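Local structure of uncharacterized hypothetical protein (Parabacteroides merdae, 4EI0) at residues S58-A63 against E118-K123. The protein is of unknown function and belongs to the DUF4466 family, its chain built largely of antiparallel beta-sheets. Residues are numbered along the deposited sequence; the frame is centred on the assembly and turned at random.
Sequences SSIAGA and EEARGK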
ATOM      1  N   SER B  58     -25.137 -10.131  -3.854  1.00 41.51           N
ATOM      2  CA  SER B  58     -25.491 -10.160  -5.289  1.00 42.95           C
ATOM      3  C   SER B  58     -26.970 -10.416  -5.451  1.00 49.07           C
ATOM      4  O   SER B  58     -27.599 -10.973  -4.555  1.00 52.50           O
ATOM      5  CB  SER B  58     -24.755 -11.282  -6.029  1.00 41.54           C
ATOM      6  OG  SER B  58     -25.077 -12.514  -5.456  1.00 47.98           O
ATOM      7  N   SER B  59     -27.514 -10.052  -6.607  1.00 50.49           N
ATOM      8  CA  SER B  59     -28.957 -10.175  -6.835  1.00 43.86           C
ATOM      9  C   SER B  59     -29.322 -11.617  -7.237  1.00 42.26           C
ATOM     10  O   SER B  59     -30.446 -11.993  -7.102  1.00 46.53           O
ATOM     11  CB  SER B  59     -29.436  -9.176  -7.900  1.00 45.10           C
ATOM     12  OG  SER B  59     -28.792  -9.423  -9.111  1.00 47.96           O
ATOM     13  N   ILE B  60     -28.369 -12.379  -7.739  1.00 43.85           N
ATOM     14  CA  ILE B  60     -28.541 -13.797  -8.016  1.00 42.19           C
ATOM     15  C   ILE B  60     -27.303 -14.445  -7.386  1.00 46.97           C
ATOM     16  O   ILE B  60     -26.150 -14.031  -7.630  1.00 44.72           O
ATOM     17  CB  ILE B  60     -28.582 -14.089  -9.524  1.00 41.86           C
ATOM     18  CG1 ILE B  60     -29.818 -13.464 -10.202  1.00 44.34           C
ATOM     19  CG2 ILE B  60     -28.585 -15.574  -9.747  1.00 49.03           C
ATOM     20  CD1 ILE B  60     -29.739 -13.496 -11.719  1.00 48.13           C
ATOM     21  N   ALA B  61     -27.525 -15.475  -6.584  1.00 46.86           N
ATOM     22  CA  ALA B  61     -26.448 -16.088  -5.833  1.00 47.10           C
ATOM     23  C   ALA B  61     -25.365 -16.590  -6.750  1.00 46.86           C
ATOM     24  O   ALA B  61     -25.650 -17.265  -7.724  1.00 45.15           O
ATOM     25  CB  ALA B  61     -27.006 -17.248  -5.015  1.00 47.58           C
ATOM     26  N   GLY B  62     -24.115 -16.325  -6.421  1.00 39.31           N
ATOM     27  CA  GLY B  62     -23.023 -16.745  -7.279  1.00 41.31           C
ATOM     28  C   GLY B  62     -22.794 -18.247  -7.239  1.00 44.34           C
ATOM     29  O   GLY B  62     -23.180 -18.870  -6.274  1.00 43.93           O
ATOM     30  N   ALA B  63     -22.139 -18.825  -8.251  1.00 46.71           N
ATOM     31  CA  ALA B  63     -21.752 -20.243  -8.195  1.00 47.54           C
ATOM     32  C   ALA B  63     -20.669 -20.437  -7.137  1.00 54.11           C
ATOM     33  O   ALA B  63     -20.000 -19.476  -6.715  1.00 48.62           O
ATOM     34  CB  ALA B  63     -21.226 -20.750  -9.559  1.00 40.50           C
ATOM     35  N   GLU B 118     -25.373 -20.694 -13.633  1.00 42.50           N
ATOM     36  CA  GLU B 118     -26.333 -21.061 -14.692  1.00 39.22           C
ATOM     37  C   GLU B 118     -27.635 -20.282 -14.581  1.00 49.53           C
ATOM     38  O   GLU B 118     -28.191 -19.857 -15.583  1.00 43.17           O
ATOM     39  CB  GLU B 118     -26.618 -22.572 -14.646  1.00 44.98           C
ATOM     40  CG  GLU B 118     -27.671 -23.069 -15.652  1.00 43.54           C
ATOM     41  CD  GLU B 118     -27.274 -22.744 -17.095  1.00 48.94           C
ATOM     42  OE1 GLU B 118     -26.083 -22.759 -17.424  1.00 52.06           O
ATOM     43  OE2 GLU B 118     -28.143 -22.425 -17.897  1.00 58.32           O
ATOM     44  N   GLU B 119     -28.140 -20.099 -13.370  1.00 49.26           N
ATOM     45  CA  GLU B 119     -29.410 -19.386 -13.224  1.00 41.68           C
ATOM     46  C   GLU B 119     -29.355 -17.904 -13.651  1.00 43.58           C
ATOM     47  O   GLU B 119     -30.398 -17.293 -13.814  1.00 44.73           O
ATOM     48  CB  GLU B 119     -29.993 -19.578 -11.803  1.00 52.47           C
ATOM     49  CG  GLU B 119     -29.727 -18.497 -10.782  1.00 77.50           C
ATOM     50  CD  GLU B 119     -30.747 -18.496  -9.635  1.00 85.55           C
ATOM     51  OE1 GLU B 119     -31.879 -18.005  -9.835  1.00 81.96           O
ATOM     52  OE2 GLU B 119     -30.426 -18.953  -8.518  1.00 84.10           O
ATOM     53  N   ALA B 120     -28.155 -17.320 -13.827  1.00 46.22           N
ATOM     54  CA  ALA B 120     -28.039 -15.921 -14.275  1.00 46.31           C
ATOM     55  C   ALA B 120     -28.062 -15.810 -15.807  1.00 44.07           C
ATOM     56  O   ALA B 120     -28.094 -14.702 -16.310  1.00 46.75           O
ATOM     57  CB  ALA B 120     -26.792 -15.250 -13.726  1.00 40.52           C
ATOM     58  N   ARG B 121     -28.066 -16.935 -16.538  1.00 43.25           N
ATOM     59  CA  ARG B 121     -27.903 -16.907 -18.021  1.00 45.62           C
ATOM     60  C   ARG B 121     -28.957 -16.022 -18.638  1.00 48.08           C
ATOM     61  O   ARG B 121     -30.133 -16.124 -18.295  1.00 43.03           O
ATOM     62  CB  ARG B 121     -28.032 -18.314 -18.629  1.00 47.35           C
ATOM     63  CG  ARG B 121     -27.754 -18.392 -20.115  1.00 44.71           C
ATOM     64  CD  ARG B 121     -28.036 -19.759 -20.698  1.00 43.18           C
ATOM     65  NE  ARG B 121     -27.155 -20.757 -20.102  1.00 42.52           N
ATOM     66  CZ  ARG B 121     -25.888 -20.959 -20.448  1.00 51.15           C
ATOM     67  NH1 ARG B 121     -25.321 -20.331 -21.473  1.00 45.96           N
ATOM     68  NH2 ARG B 121     -25.179 -21.816 -19.780  1.00 44.35           N
ATOM     69  N   GLY B 122     -28.541 -15.127 -19.521  1.00 45.93           N
ATOM     70  CA  GLY B 122     -29.472 -14.181 -20.094  1.00 55.73           C
ATOM     71  C   GLY B 122     -30.117 -13.184 -19.166  1.00 51.91           C
ATOM     72  O   GLY B 122     -30.997 -12.497 -19.623  1.00 49.87           O
ATOM     73  N   LYS B 123     -29.703 -13.055 -17.890  1.00 44.66           N
ATOM     74  CA  LYS B 123     -30.400 -12.100 -16.980  1.00 53.84           C
ATOM     75  C   LYS B 123     -29.461 -10.967 -16.613  1.00 52.59           C
ATOM     76  O   LYS B 123     -28.378 -10.906 -17.118  1.00 51.33           O
ATOM     77  CB  LYS B 123     -30.893 -12.807 -15.724  1.00 54.69           C
ATOM     78  CG  LYS B 123     -31.947 -13.867 -15.971  1.00 57.12           C
ATOM     79  CD  LYS B 123     -32.101 -14.745 -14.744  1.00 72.59           C
ATOM     80  CE  LYS B 123     -32.862 -16.025 -15.044  1.00 84.08           C
ATOM     81  NZ  LYS B 123     -34.278 -15.720 -15.254  1.00 79.87           N
TER
HETATM   82  O   HOH W   1     -27.448 -19.009  -8.375  1.00 54.52           O
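A small apolar contact, with one water bridge beside it, joins two inter-strand connections: Ile-60, in the loop that leaves strand 51-58 for strand 67-75, lies against Glu-119, Ala-120 and Lys-123, in the connection from strand 107-115 to strand 124-133. The two branches of the isoleucine divide the work. Ile-60 CG2, set anti to the backbone N by a chi1 of -65°, meets the stem of Glu-119, with CG at 3.3 Å, a tight approach, and the carboxylate carbon close behind; the two side chains cross at a slant. The other branch runs on through CG1, and Ile-60 CD1 at its tip packs on Ala-120, 3.9 Å from its CA and about as far from its CB. Ile-60 CD1 also touches CD of Lys-123 at 4.0 Å, after which the lysine chain turns away from the isoleucine. No direct hydrogen bond spans the segments; instead a water donates to Ala-61 O (2.6 Å) and to Glu-119 OE2 (3.0 Å), linking the polar end of Glu-119 to the facing backbone. Both connections cross from one antiparallel five-stranded sheet to another: strands 51-58 and 124-133 are neighbours in one, 67-75 and 107-115 in the other. Val-125, on strand 124-133, touches both Ile-60 and Ala-120. Residues 118-120 form a short 3-10 turn, followed by a type II beta turn from Ala-120 to Lys-123 with Gly-122 at positive phi. Arg-121 grips Glu-118 side-on, NE to OE2 and NH2 to OE1 (2.7 Å), and its NH2 also forms a salt bridge with Asp-152. On the other segment, Ser-58 OG donates to Ile-60 O from well above the carbonyl plane, and Tyr-114 OH is hydrogen-bonded to that same oxygen.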